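Hypothetical protein PP5205 (Pseudomonas putida, PDB 2G2X) is of unknown function but forms an EVE domain, related to the PUA and ASCH domains, and so may bind RNA or a modified nucleic acid base. Local coordinates at residues I65-Y70 with A96-H101; A60-I65 with Q103-V108. All coordinates share one frame; numbering follows the deposited sequence.

Contact 1. Residues I65-Y70 with A96-H101; sequences ITRAAY and AVDVAH
Ile65 packs on the apolar side of this strand pair: its CG1, anti to the carbonyl carbon, swings CD1 toward the other strand, where it meets CG1 of Val99 at 4.0 Å and, a little farther off, CG2 of Val97. Phe47 of the neighbouring strand touches both Ile65 and Val99, so this end belongs to the interior. Thr66 is tighter still, with its CG2 only 3.5 Å from CB of Ala100. Its OG1 takes the crowded position between backbone N and carbonyl carbon and is hydrogen-bonded to Glu23 of strand 23-26.

Two irregularities break the antiparallel ladder between strands 58-71 and 95-110 of the EVE-domain sheet. At the first, a classic beta bulge, Thr66 and Arg67 both face Asp98, whose carbonyl O takes a 2.7 Å bond from Thr66 N and a weak one from Arg67 N; Asp98 N returns the bond to Arg67 O. A second register shift follows before Tyr70, which exchanges two backbone bonds with Ala96, while Ala69 CA offers a CH to the same Ala96 O.

The solvent-facing side carries Arg67, which is exposed, and Tyr70 and Asp98, which are partly so. Tyr70 OH donates to Asp98 OD1 at 2.8 Å, meeting it from above the carboxylate plane, with ring and carboxylate 73° apart. Extended from CG to NE, the Arg67 chain runs alongside Asp98 and lays its guanidinium over one face of the Tyr70 phenol, NH1 standing 3.2 Å above the ring plane; Ala96 CB lies over the opposite face, so the ring is sandwiched. Arg67 makes no direct salt bridge with Asp98, NH1 and OD2 being 4.6 Å apart. A water joins them instead, accepting from Arg67 NH1 and donating to Asp98 OD2, 2.6 Å from each.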
loop_
_atom_site.group_PDB
_atom_site.type_symbol
_atom_site.label_atom_id
_atom_site.label_comp_id
_atom_site.label_asym_id
_atom_site.label_seq_id
_atom_site.Cartn_x
_atom_site.Cartn_y
_atom_site.Cartn_z
ATOM N N ILE A 65 -5.808 -1.312 -8.085
ATOM C CA ILE A 65 -5.042 -0.337 -8.854
ATOM C C ILE A 65 -5.867 0.111 -10.054
ATOM O O ILE A 65 -6.262 -0.717 -10.877
ATOM C CB ILE A 65 -3.728 -0.944 -9.379
ATOM C CG1 ILE A 65 -2.924 -1.535 -8.217
ATOM C CG2 ILE A 65 -2.923 0.120 -10.112
ATOM C CD1 ILE A 65 -2.637 -0.541 -7.097
ATOM N N THR A 66 -6.124 1.416 -10.151
ATOM C CA THR A 66 -6.904 1.969 -11.259
ATOM C C THR A 66 -6.039 2.705 -12.277
ATOM O O THR A 66 -6.533 3.136 -13.310
ATOM C CB THR A 66 -8.021 2.938 -10.762
ATOM O OG1 THR A 66 -7.450 3.959 -9.932
ATOM C CG2 THR A 66 -9.081 2.176 -9.985
ATOM N N ARG A 67 -4.755 2.862 -11.974
ATOM C CA ARG A 67 -3.819 3.510 -12.895
ATOM C C ARG A 67 -2.390 3.073 -12.587
ATOM O O ARG A 67 -1.892 3.273 -11.477
ATOM C CB ARG A 67 -3.904 5.041 -12.825
ATOM C CG ARG A 67 -3.032 5.700 -13.896
ATOM C CD ARG A 67 -2.973 7.238 -13.849
ATOM N NE ARG A 67 -2.092 7.713 -14.916
ATOM C CZ ARG A 67 -1.665 8.965 -15.072
ATOM N NH1 ARG A 67 -2.029 9.919 -14.227
ATOM N NH2 ARG A 67 -0.858 9.252 -16.083
ATOM N N ALA A 68 -1.736 2.474 -13.576
ATOM C CA ALA A 68 -0.369 1.996 -13.413
ATOM C C ALA A 68 0.585 3.151 -13.126
ATOM O O ALA A 68 0.239 4.319 -13.292
ATOM C CB ALA A 68 0.073 1.231 -14.658
ATOM N N ALA A 69 1.793 2.810 -12.703
ATOM C CA ALA A 69 2.797 3.806 -12.354
ATOM C C ALA A 69 2.987 4.950 -13.350
ATOM O O ALA A 69 3.051 4.744 -14.565
ATOM C CB ALA A 69 4.147 3.114 -12.098
ATOM N N TYR A 70 3.057 6.161 -12.804
ATOM C CA TYR A 70 3.300 7.375 -13.566
ATOM C C TYR A 70 4.076 8.307 -12.626
ATOM O O TYR A 70 4.051 8.116 -11.407
ATOM C CB TYR A 70 1.987 8.020 -14.022
ATOM C CG TYR A 70 1.082 8.507 -12.919
ATOM C CD1 TYR A 70 0.328 7.610 -12.161
ATOM C CD2 TYR A 70 0.937 9.870 -12.666
ATOM C CE1 TYR A 70 -0.553 8.056 -11.183
ATOM C CE2 TYR A 70 0.056 10.331 -11.689
ATOM C CZ TYR A 70 -0.689 9.418 -10.954
ATOM O OH TYR A 70 -1.587 9.864 -10.009
ATOM N N ALA A 96 3.824 7.069 -8.786
ATOM C CA ALA A 96 2.605 6.951 -8.011
ATOM C C ALA A 96 1.671 6.064 -8.811
ATOM O O ALA A 96 1.944 5.755 -9.969
ATOM C CB ALA A 96 1.976 8.326 -7.808
ATOM N N VAL A 97 0.587 5.630 -8.183
ATOM C CA VAL A 97 -0.419 4.826 -8.860
ATOM C C VAL A 97 -1.725 5.320 -8.275
ATOM O O VAL A 97 -1.720 5.924 -7.205
ATOM C CB VAL A 97 -0.267 3.304 -8.574
ATOM C CG1 VAL A 97 1.044 2.790 -9.159
ATOM C CG2 VAL A 97 -0.342 3.034 -7.077
ATOM N N ASP A 98 -2.833 5.098 -8.975
ATOM C CA ASP A 98 -4.126 5.522 -8.460
ATOM C C ASP A 98 -4.881 4.286 -8.004
ATOM O O ASP A 98 -4.800 3.230 -8.635
ATOM C CB ASP A 98 -4.924 6.274 -9.529
ATOM C CG ASP A 98 -4.342 7.644 -9.837
ATOM O OD1 ASP A 98 -3.579 8.174 -8.998
ATOM O OD2 ASP A 98 -4.655 8.195 -10.912
ATOM N N VAL A 99 -5.627 4.418 -6.913
ATOM C CA VAL A 99 -6.355 3.284 -6.367
ATOM C C VAL A 99 -7.832 3.554 -6.144
ATOM O O VAL A 99 -8.286 4.699 -6.163
ATOM C CB VAL A 99 -5.748 2.853 -5.014
ATOM C CG1 VAL A 99 -4.252 2.600 -5.171
ATOM C CG2 VAL A 99 -6.006 3.930 -3.957
ATOM N N ALA A 100 -8.580 2.477 -5.927
ATOM C CA ALA A 100 -10.003 2.572 -5.668
ATOM C C ALA A 100 -10.352 1.516 -4.632
ATOM O O ALA A 100 -9.687 0.479 -4.525
ATOM C CB ALA A 100 -10.797 2.355 -6.950
ATOM N N HIS A 101 -11.393 1.803 -3.866
ATOM C CA HIS A 101 -11.861 0.926 -2.807
ATOM C C HIS A 101 -12.544 -0.325 -3.324
ATOM O O HIS A 101 -13.286 -0.278 -4.302
ATOM C CB HIS A 101 -12.847 1.686 -1.914
ATOM C CG HIS A 101 -13.490 0.839 -0.858
ATOM N ND1 HIS A 101 -12.968 0.704 0.409
ATOM C CD2 HIS A 101 -14.628 0.101 -0.877
ATOM C CE1 HIS A 101 -13.757 -0.075 1.128
ATOM N NE2 HIS A 101 -14.772 -0.454 0.370
HETATM O O HOH W 1 -3.946 10.130 -12.471
#

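Contact 2. Residues A60-I65 with Q103-V108; sequences AGIARI and QTFPRV
Backbone hydrogen bonds set the register between strands 58-71 and 95-110, neighbours in the mixed sheet of the EVE domain. Ile62 and Gln103 form an antiparallel hydrogen-bonded pair: Ile62 N gives to Gln103 O at 2.8 Å, in the carbonyl plane, and Gln103 N gives back to Ile62 O at 2.9 Å, rising above the Ile62 carbonyl plane. One step along, Gly61 faces Thr104 as a non-hydrogen-bonded pair, their CA atoms 4.3 Å apart, and beyond it Phe105 N reaches Ala60 O. On their other edge, Ala60 and Gly61 both face Phe49 of strand 46-51 in a classic beta bulge, and helix 15-21 touches Ala60 and Thr104.

Aromatic contact comes next. Phe105 turns CG beside its own backbone N (chi1 -60°) and lays its ring flat across the opposite strand. Gly61 CA sits 3.7 Å from the Phe105 ring centroid, a mere 3° off the normal, so this is a CH-pi contact squarely over the face. The same Gly61 CA, which carries no CB, lies 3.2 Å from Gln103 O.

Apolar contacts flank the ring. CG1 of Ile62 approaches CZ of Phe105 obliquely at 3.7 Å, and CD1 lies near the same end of the ring. The chain turns a corner at Pro106 and Arg107, and this brings Val108 back to touch Ala60, CG2 to CB.

A water bridges two carbonyls, donating to Ala60 O and to Phe105 O, each at 2.7 Å. Ala60 O is thus gripped twice, by Phe105 N and by the water, and the water ties the strand to the start of the corner. The chemistry implies a junction whose register is fixed by main-chain bonds, while the phenyl ring spans the Gly61 backbone and the Ile62 side chain.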
loop_
_atom_site.group_PDB
_atom_site.type_symbol
_atom_site.label_atom_id
_atom_site.label_comp_id
_atom_site.label_asym_id
_atom_site.label_seq_id
_atom_site.Cartn_x
_atom_site.Cartn_y
_atom_site.Cartn_z
ATOM N N ALA A 60 -6.820 -3.572 7.004
ATOM C CA ALA A 60 -8.181 -3.071 7.175
ATOM C C ALA A 60 -9.130 -3.347 6.014
ATOM O O ALA A 60 -10.352 -3.219 6.163
ATOM C CB ALA A 60 -8.143 -1.574 7.462
ATOM N N GLY A 61 -8.583 -3.722 4.862
ATOM C CA GLY A 61 -9.437 -4.002 3.725
ATOM C C GLY A 61 -8.720 -4.264 2.417
ATOM O O GLY A 61 -7.506 -4.483 2.385
ATOM N N ILE A 62 -9.480 -4.237 1.329
ATOM C CA ILE A 62 -8.929 -4.487 0.007
ATOM C C ILE A 62 -9.242 -3.339 -0.933
ATOM O O ILE A 62 -10.322 -2.755 -0.870
ATOM C CB ILE A 62 -9.516 -5.779 -0.604
ATOM C CG1 ILE A 62 -9.200 -6.965 0.310
ATOM C CG2 ILE A 62 -8.956 -5.997 -2.018
ATOM C CD1 ILE A 62 -9.917 -8.256 -0.071
ATOM N N ALA A 63 -8.287 -3.024 -1.799
ATOM C CA ALA A 63 -8.451 -1.966 -2.787
ATOM C C ALA A 63 -7.813 -2.457 -4.084
ATOM O O ALA A 63 -7.169 -3.508 -4.100
ATOM C CB ALA A 63 -7.779 -0.677 -2.307
ATOM N N ARG A 64 -7.984 -1.700 -5.164
ATOM C CA ARG A 64 -7.428 -2.089 -6.453
ATOM C C ARG A 64 -6.697 -0.951 -7.162
ATOM O O ARG A 64 -6.934 0.222 -6.883
ATOM C CB ARG A 64 -8.545 -2.616 -7.361
ATOM C CG ARG A 64 -9.583 -1.572 -7.769
ATOM C CD ARG A 64 -10.593 -2.157 -8.754
ATOM N NE ARG A 64 -11.499 -1.143 -9.292
ATOM C CZ ARG A 64 -12.420 -0.506 -8.574
ATOM N NH1 ARG A 64 -12.563 -0.785 -7.285
ATOM N NH2 ARG A 64 -13.197 0.411 -9.138
ATOM N N ILE A 65 -5.808 -1.312 -8.085
ATOM C CA ILE A 65 -5.042 -0.337 -8.854
ATOM C C ILE A 65 -5.867 0.111 -10.054
ATOM O O ILE A 65 -6.262 -0.717 -10.877
ATOM C CB ILE A 65 -3.728 -0.944 -9.379
ATOM C CG1 ILE A 65 -2.924 -1.535 -8.217
ATOM C CG2 ILE A 65 -2.923 0.120 -10.112
ATOM C CD1 ILE A 65 -2.637 -0.541 -7.097
ATOM N N GLN A 103 -13.129 -3.306 -0.677
ATOM C CA GLN A 103 -13.847 -3.786 0.497
ATOM C C GLN A 103 -13.211 -3.316 1.796
ATOM O O GLN A 103 -11.991 -3.175 1.898
ATOM C CB GLN A 103 -13.893 -5.323 0.486
ATOM C CG GLN A 103 -15.085 -5.946 1.211
ATOM C CD GLN A 103 -14.992 -7.466 1.290
ATOM O OE1 GLN A 103 -16.004 -8.171 1.239
ATOM N NE2 GLN A 103 -13.774 -7.977 1.428
ATOM N N THR A 104 -14.048 -3.061 2.790
ATOM C CA THR A 104 -13.551 -2.656 4.094
ATOM C C THR A 104 -13.931 -3.768 5.062
ATOM O O THR A 104 -15.114 -4.061 5.237
ATOM C CB THR A 104 -14.174 -1.316 4.563
ATOM O OG1 THR A 104 -14.032 -1.189 5.987
ATOM C CG2 THR A 104 -15.634 -1.262 4.207
ATOM N N PHE A 105 -12.929 -4.404 5.666
ATOM C CA PHE A 105 -13.191 -5.486 6.615
ATOM C C PHE A 105 -13.905 -4.962 7.853
ATOM O O PHE A 105 -13.611 -3.862 8.324
ATOM C CB PHE A 105 -11.889 -6.164 7.037
ATOM C CG PHE A 105 -11.119 -6.772 5.895
ATOM C CD1 PHE A 105 -11.749 -7.069 4.685
ATOM C CD2 PHE A 105 -9.772 -7.081 6.040
ATOM C CE1 PHE A 105 -11.048 -7.668 3.638
ATOM C CE2 PHE A 105 -9.053 -7.683 4.997
ATOM C CZ PHE A 105 -9.696 -7.977 3.795
ATOM N N PRO A 106 -14.844 -5.749 8.407
ATOM C CA PRO A 106 -15.597 -5.348 9.603
ATOM C C PRO A 106 -14.636 -5.098 10.760
ATOM O O PRO A 106 -14.807 -4.170 11.554
ATOM C CB PRO A 106 -16.497 -6.559 9.878
ATOM C CG PRO A 106 -16.615 -7.236 8.546
ATOM C CD PRO A 106 -15.224 -7.107 7.978
ATOM N N ARG A 107 -13.623 -5.949 10.843
ATOM C CA ARG A 107 -12.620 -5.847 11.886
ATOM C C ARG A 107 -11.237 -5.943 11.263
ATOM O O ARG A 107 -10.980 -6.802 10.412
ATOM C CB ARG A 107 -12.806 -6.971 12.912
ATOM C CG ARG A 107 -14.148 -6.937 13.643
ATOM C CD ARG A 107 -14.264 -8.108 14.612
ATOM N NE ARG A 107 -14.128 -9.395 13.927
ATOM C CZ ARG A 107 -15.035 -9.910 13.100
ATOM N NH1 ARG A 107 -16.162 -9.251 12.847
ATOM N NH2 ARG A 107 -14.812 -11.083 12.518
ATOM N N VAL A 108 -10.355 -5.050 11.687
ATOM C CA VAL A 108 -8.989 -5.030 11.193
ATOM C C VAL A 108 -8.305 -6.349 11.522
ATOM O O VAL A 108 -8.489 -6.893 12.611
ATOM C CB VAL A 108 -8.173 -3.894 11.855
ATOM C CG1 VAL A 108 -6.691 -4.060 11.533
ATOM C CG2 VAL A 108 -8.686 -2.533 11.387
HETATM O O HOH W 2 -11.200 -2.703 8.660
#

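Overall arrangement
Both contacts join the same two neighbours in the mixed sheet, strands 58-71 and 95-110, with centres 16 Å apart. They share Ile65, and a probable hydrogen bond from Arg64 N to Ala100 O carries the ladder from one to the other. Each is partly buried, and each has a corner in one strand, at Thr66 and Arg67 in contact 1 and at Pro106 and Arg107 in contact 2. In contact 1 the buried aliphatic side around Ile65 and Val99 stands against a more exposed polar cluster beside strand 23-26. In contact 2, which has no charged pair, Ala60 to Ile62 and Phe105 are buried, and the surface begins at the exposed corner.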